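Local coordinates for putative type 11 methyltransferase (Sulfolobus solfataricus, PDB 3I9F), which probably transfers methyl groups from S-adenosylmethionine to an unidentified substrate and binds zinc ions in the crystal, at residues B[24-29]-B[53-58]; B[34-39]-B[60-65]. All coordinates share one frame; numbering follows the deposited sequence.

Contact 1 of 2, residues B[24-29]-B[53-58]; sequences YGCGNG and KEVKEK. With ZN (zinc ion), chain H.
Gly29, at the end of segment 24-29, comes to within 6.0 Å of Val55 between CA atoms, where the loop after strand 19-24 passes one turn of helix 49-58. Val55 carries the contact with a single methyl, CG2, which lies 4.1 Å from Gly29 CA. With CG1 anti to the backbone N (chi1 165°), CG2 is the branch directed at the loop. Gly29 has no side chain, and the valine packs on bare backbone. Cys26 adds a looser touch, its SG lying 4.4 Å from Val55 CG2, so the methyl spans the two ends of the short turn that Gly29 N closes by bonding Cys26 O at 2.8 Å. That turn is also tied to the residue that follows strand 39-45, since Gly27 N donates to Asp46 OD1.

On the face of the same helical turn remote from the loop, Glu54 and Glu57, three residues apart, bind a zinc ion. Glu54 grips it through OE2 alone, at 1.9 Å. Glu57 holds it with both oxygens but unevenly, OE1 at 1.9 Å and OE2 at 2.6 Å, its chain extended beyond CG. The shared metal probably offsets the repulsion between the two carboxylates.

The glycines of 24-29 match the GxGxG motif of class I methyltransferases, which in relatives contacts S-adenosylmethionine. Apolar contact alone joins this probable cofactor loop to the helix, with no hydrogen bond between them, while the zinc is bound on the helix face remote from the loop.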
loop_
_atom_site.group_PDB
_atom_site.type_symbol
_atom_site.label_atom_id
_atom_site.label_comp_id
_atom_site.label_asym_id
_atom_site.label_seq_id
_atom_site.Cartn_x
_atom_site.Cartn_y
_atom_site.Cartn_z
ATOM N N TYR B 24 6.325 -10.002 6.697
ATOM C CA TYR B 24 7.500 -9.112 6.595
ATOM C C TYR B 24 8.708 -9.929 6.101
ATOM O O TYR B 24 9.271 -10.726 6.827
ATOM C CB TYR B 24 7.777 -8.493 7.972
ATOM C CG TYR B 24 8.443 -7.142 7.945
ATOM C CD1 TYR B 24 9.457 -6.828 7.030
ATOM C CD2 TYR B 24 8.092 -6.182 8.854
ATOM C CE1 TYR B 24 10.036 -5.572 7.006
ATOM C CE2 TYR B 24 8.697 -4.943 8.845
ATOM C CZ TYR B 24 9.669 -4.651 7.926
ATOM O OH TYR B 24 10.218 -3.408 7.946
ATOM N N GLY B 25 9.090 -9.729 4.855
ATOM C CA GLY B 25 10.104 -10.543 4.233
ATOM C C GLY B 25 9.406 -11.761 3.673
ATOM O O GLY B 25 9.603 -12.860 4.128
ATOM N N CYS B 26 8.545 -11.535 2.695
ATOM C CA CYS B 26 7.624 -12.576 2.231
ATOM C C CYS B 26 8.267 -13.466 1.200
ATOM O O CYS B 26 7.842 -14.595 1.046
ATOM C CB CYS B 26 6.292 -11.991 1.697
ATOM S SG CYS B 26 6.401 -10.827 0.304
ATOM N N GLY B 27 9.277 -12.940 0.503
ATOM C CA GLY B 27 10.108 -13.700 -0.434
ATOM C C GLY B 27 9.347 -14.650 -1.339
ATOM O O GLY B 27 8.477 -14.254 -2.141
ATOM N N ASN B 28 9.681 -15.923 -1.145
ATOM C CA ASN B 28 9.012 -17.069 -1.767
ATOM C C ASN B 28 7.464 -16.873 -1.935
ATOM O O ASN B 28 6.916 -17.106 -3.022
ATOM C CB ASN B 28 9.361 -18.307 -0.900
ATOM C CG ASN B 28 9.179 -19.643 -1.623
ATOM O OD1 ASN B 28 9.109 -19.724 -2.865
ATOM N ND2 ASN B 28 9.119 -20.715 -0.829
ATOM N N GLY B 29 6.792 -16.389 -0.885
ATOM C CA GLY B 29 5.323 -16.213 -0.886
ATOM C C GLY B 29 4.648 -17.482 -0.402
ATOM O O GLY B 29 3.453 -17.685 -0.577
ATOM N N LYS B 53 6.341 -9.530 -7.425
ATOM C CA LYS B 53 5.616 -9.679 -8.664
ATOM C C LYS B 53 4.837 -11.008 -8.665
ATOM O O LYS B 53 3.642 -11.026 -8.964
ATOM C CB LYS B 53 6.592 -9.635 -9.837
ATOM C CG LYS B 53 6.179 -8.709 -10.952
ATOM C CD LYS B 53 6.912 -7.324 -10.873
ATOM C CE LYS B 53 8.030 -7.140 -11.931
ATOM N NZ LYS B 53 7.679 -6.107 -12.981
ATOM N N GLU B 54 5.533 -12.090 -8.304
ATOM C CA GLU B 54 4.967 -13.417 -8.190
ATOM C C GLU B 54 3.866 -13.458 -7.154
ATOM O O GLU B 54 2.878 -14.142 -7.349
ATOM C CB GLU B 54 6.052 -14.460 -7.851
ATOM C CG GLU B 54 7.131 -14.686 -8.972
ATOM C CD GLU B 54 6.528 -14.917 -10.371
ATOM O OE1 GLU B 54 5.605 -15.709 -10.462
ATOM O OE2 GLU B 54 6.960 -14.354 -11.393
ATOM N N VAL B 55 4.005 -12.726 -6.057
ATOM C CA VAL B 55 2.893 -12.630 -5.095
ATOM C C VAL B 55 1.683 -11.913 -5.717
ATOM O O VAL B 55 0.578 -12.381 -5.603
ATOM C CB VAL B 55 3.307 -11.955 -3.769
ATOM C CG1 VAL B 55 2.072 -11.542 -2.955
ATOM C CG2 VAL B 55 4.236 -12.883 -2.963
ATOM N N LYS B 56 1.896 -10.812 -6.413
ATOM C CA LYS B 56 0.808 -10.114 -7.114
ATOM C C LYS B 56 0.122 -10.984 -8.168
ATOM O O LYS B 56 -1.037 -10.814 -8.413
ATOM C CB LYS B 56 1.321 -8.845 -7.837
ATOM C CG LYS B 56 1.523 -7.643 -6.936
ATOM C CD LYS B 56 2.208 -6.456 -7.665
ATOM C CE LYS B 56 3.694 -6.343 -7.318
ATOM N NZ LYS B 56 4.427 -5.610 -8.363
ATOM N N GLU B 57 0.865 -11.857 -8.829
ATOM C CA GLU B 57 0.328 -12.628 -9.946
ATOM C C GLU B 57 -0.630 -13.702 -9.423
ATOM O O GLU B 57 -1.565 -14.073 -10.122
ATOM C CB GLU B 57 1.467 -13.226 -10.807
ATOM C CG GLU B 57 2.113 -12.227 -11.805
ATOM C CD GLU B 57 3.453 -12.709 -12.382
ATOM O OE1 GLU B 57 4.082 -13.592 -11.793
ATOM O OE2 GLU B 57 3.900 -12.223 -13.437
ATOM N N LYS B 58 -0.424 -14.141 -8.178
ATOM C CA LYS B 58 -1.164 -15.259 -7.556
ATOM C C LYS B 58 -2.217 -14.894 -6.502
ATOM O O LYS B 58 -3.076 -15.738 -6.172
ATOM C CB LYS B 58 -0.175 -16.227 -6.877
ATOM C CG LYS B 58 0.678 -17.027 -7.857
ATOM C CD LYS B 58 1.412 -18.191 -7.164
ATOM C CE LYS B 58 2.778 -17.789 -6.577
ATOM N NZ LYS B 58 3.890 -17.966 -7.566
HETATM ZN ZN ZN H . 5.767 -13.807 -12.706
#

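Contact 2 of 2, residues B[34-39]-B[60-65]; sequences YLLEFA and DSVITL
A backbone bond from Phe38 N to Leu35 O, 3.0 Å long, closes the turn beside Leu36, the residue of 34-39 that reaches Ser61 and Val62. No hydrogen bond joins the two segments themselves, and their nearest CA atoms, those of Leu36 and Val62, stay 8.4 Å apart. The gap is bridged by the length of the leucine side chain. Its CG lies beside the backbone N (chi1 -82°), and of its two methyls it is CD2 that makes the crossing. This methyl touches the side chains of two consecutive residues, 4.1 Å from Ser61 OG and 4.3 Å from Val62 CG2. The approach to the hydroxyl is van der Waals packing, whereas that to the valine is an apolar methyl-to-methyl contact. Ser61 OG stands between its own backbone N and carbonyl carbon (chi1 56°), which turns it toward the leucine. Val62 is the buried end of the contact, and the exposed Ser61 its outer edge.

Ile63 of strand 63-65 packs against Ile63 of the second subunit. Behind the turn, the ring of Phe38 stacks on Phe14 of helix 10-14. Leu36 also rests on Phe59 and on Leu42 of strand 39-45, and Val62 on Cys44 of the same strand, so the contact spans that strand on one face of the sheet, with helix 49-58 meeting the other methyl of Val62, CG1.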
loop_
_atom_site.group_PDB
_atom_site.type_symbol
_atom_site.label_atom_id
_atom_site.label_comp_id
_atom_site.label_asym_id
_atom_site.label_seq_id
_atom_site.Cartn_x
_atom_site.Cartn_y
_atom_site.Cartn_z
ATOM N N TYR B 34 -1.680 -19.556 3.451
ATOM C CA TYR B 34 -2.062 -19.907 4.803
ATOM C C TYR B 34 -2.530 -18.675 5.557
ATOM O O TYR B 34 -3.501 -18.743 6.279
ATOM C CB TYR B 34 -0.931 -20.644 5.510
ATOM C CG TYR B 34 -0.511 -21.907 4.770
ATOM C CD1 TYR B 34 -1.157 -23.133 5.006
ATOM C CD2 TYR B 34 0.497 -21.877 3.807
ATOM C CE1 TYR B 34 -0.799 -24.290 4.309
ATOM C CE2 TYR B 34 0.853 -23.029 3.107
ATOM C CZ TYR B 34 0.199 -24.230 3.367
ATOM O OH TYR B 34 0.571 -25.365 2.690
ATOM N N LEU B 35 -1.892 -17.533 5.348
ATOM C CA LEU B 35 -2.295 -16.276 6.024
ATOM C C LEU B 35 -3.587 -15.656 5.474
ATOM O O LEU B 35 -4.289 -14.931 6.176
ATOM C CB LEU B 35 -1.171 -15.222 5.936
ATOM C CG LEU B 35 0.129 -15.598 6.629
ATOM C CD1 LEU B 35 1.192 -14.588 6.318
ATOM C CD2 LEU B 35 -0.084 -15.728 8.135
ATOM N N LEU B 36 -3.869 -15.899 4.203
ATOM C CA LEU B 36 -5.098 -15.404 3.588
ATOM C C LEU B 36 -6.361 -15.872 4.324
ATOM O O LEU B 36 -7.302 -15.090 4.511
ATOM C CB LEU B 36 -5.168 -15.823 2.122
ATOM C CG LEU B 36 -4.388 -14.924 1.181
ATOM C CD1 LEU B 36 -4.748 -15.239 -0.248
ATOM C CD2 LEU B 36 -4.696 -13.476 1.514
ATOM N N GLU B 37 -6.360 -17.112 4.808
ATOM C CA GLU B 37 -7.528 -17.606 5.534
ATOM C C GLU B 37 -7.713 -16.915 6.907
ATOM O O GLU B 37 -8.660 -17.212 7.602
ATOM C CB GLU B 37 -7.530 -19.172 5.582
ATOM C CG GLU B 37 -7.008 -19.926 6.880
ATOM C CD GLU B 37 -6.527 -21.400 6.595
ATOM O OE1 GLU B 37 -6.973 -22.381 7.286
ATOM O OE2 GLU B 37 -5.684 -21.561 5.665
ATOM N N PHE B 38 -6.831 -15.987 7.288
ATOM C CA PHE B 38 -6.920 -15.336 8.608
ATOM C C PHE B 38 -6.889 -13.808 8.591
ATOM O O PHE B 38 -7.059 -13.180 9.640
ATOM C CB PHE B 38 -5.763 -15.772 9.505
ATOM C CG PHE B 38 -5.784 -17.213 9.883
ATOM C CD1 PHE B 38 -6.755 -17.701 10.755
ATOM C CD2 PHE B 38 -4.813 -18.084 9.396
ATOM C CE1 PHE B 38 -6.778 -19.049 11.116
ATOM C CE2 PHE B 38 -4.805 -19.415 9.761
ATOM C CZ PHE B 38 -5.790 -19.904 10.627
ATOM N N ALA B 39 -6.661 -13.215 7.419
ATOM C CA ALA B 39 -6.361 -11.793 7.322
ATOM C C ALA B 39 -7.553 -10.981 6.804
ATOM O O ALA B 39 -8.054 -11.246 5.692
ATOM C CB ALA B 39 -5.147 -11.584 6.413
ATOM N N ASP B 60 -4.381 -11.487 -5.583
ATOM C CA ASP B 60 -4.663 -10.100 -5.953
ATOM C C ASP B 60 -5.139 -9.189 -4.796
ATOM O O ASP B 60 -4.971 -7.964 -4.831
ATOM C CB ASP B 60 -5.667 -10.102 -7.098
ATOM C CG ASP B 60 -6.069 -8.713 -7.518
ATOM O OD1 ASP B 60 -5.244 -8.001 -8.148
ATOM O OD2 ASP B 60 -7.220 -8.329 -7.192
ATOM N N SER B 61 -5.731 -9.775 -3.770
ATOM C CA SER B 61 -6.102 -9.018 -2.584
ATOM C C SER B 61 -4.894 -8.530 -1.707
ATOM O O SER B 61 -5.034 -7.635 -0.849
ATOM C CB SER B 61 -7.017 -9.893 -1.735
ATOM O OG SER B 61 -6.384 -11.125 -1.435
ATOM N N VAL B 62 -3.735 -9.163 -1.900
ATOM C CA VAL B 62 -2.535 -8.877 -1.095
ATOM C C VAL B 62 -2.032 -7.452 -1.393
ATOM O O VAL B 62 -2.039 -6.991 -2.540
ATOM C CB VAL B 62 -1.422 -9.930 -1.324
ATOM C CG1 VAL B 62 -0.150 -9.486 -0.678
ATOM C CG2 VAL B 62 -1.826 -11.235 -0.724
ATOM N N ILE B 63 -1.668 -6.728 -0.353
ATOM C CA ILE B 63 -1.047 -5.431 -0.587
ATOM C C ILE B 63 0.486 -5.617 -0.524
ATOM O O ILE B 63 1.023 -5.884 0.513
ATOM C CB ILE B 63 -1.533 -4.395 0.407
ATOM C CG1 ILE B 63 -3.066 -4.273 0.349
ATOM C CG2 ILE B 63 -0.846 -3.046 0.114
ATOM C CD1 ILE B 63 -3.698 -3.323 1.477
ATOM N N THR B 64 1.148 -5.519 -1.661
ATOM C CA THR B 64 2.605 -5.706 -1.766
ATOM C C THR B 64 3.329 -4.374 -1.566
ATOM O O THR B 64 2.972 -3.406 -2.177
ATOM C CB THR B 64 3.040 -6.275 -3.140
ATOM O OG1 THR B 64 2.521 -5.460 -4.191
ATOM C CG2 THR B 64 2.557 -7.697 -3.342
ATOM N N LEU B 65 4.340 -4.345 -0.698
ATOM C CA LEU B 65 5.083 -3.151 -0.409
ATOM C C LEU B 65 6.567 -3.455 -0.420
ATOM O O LEU B 65 6.986 -4.510 0.051
ATOM C CB LEU B 65 4.700 -2.602 0.954
ATOM C CG LEU B 65 3.255 -2.178 1.185
ATOM C CD1 LEU B 65 3.068 -1.800 2.664
ATOM C CD2 LEU B 65 2.792 -1.007 0.259
#

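In the fold
Contacts 1 and 2 lie about 10 Å apart, centre to centre, and alternate along the chain: 24-29, 34-39, 53-58, 60-65. Both lie in the beta-alpha-beta-alpha-beta part of a Rossmann-like methyltransferase fold, in which strands 19-24, 39-45 and 63-65 run parallel and stand side by side. Strand 39-45 lies in the middle and is touched by side chains from both contacts. They also meet directly: Val55 CG1 packs 3.8 Å from Val62 CG1 and 3.9 Å from Thr64 CG2. The two methyls of Val55 thus serve different neighbours, linking the probable cofactor loop to the outermost strand of the chain's own sheet.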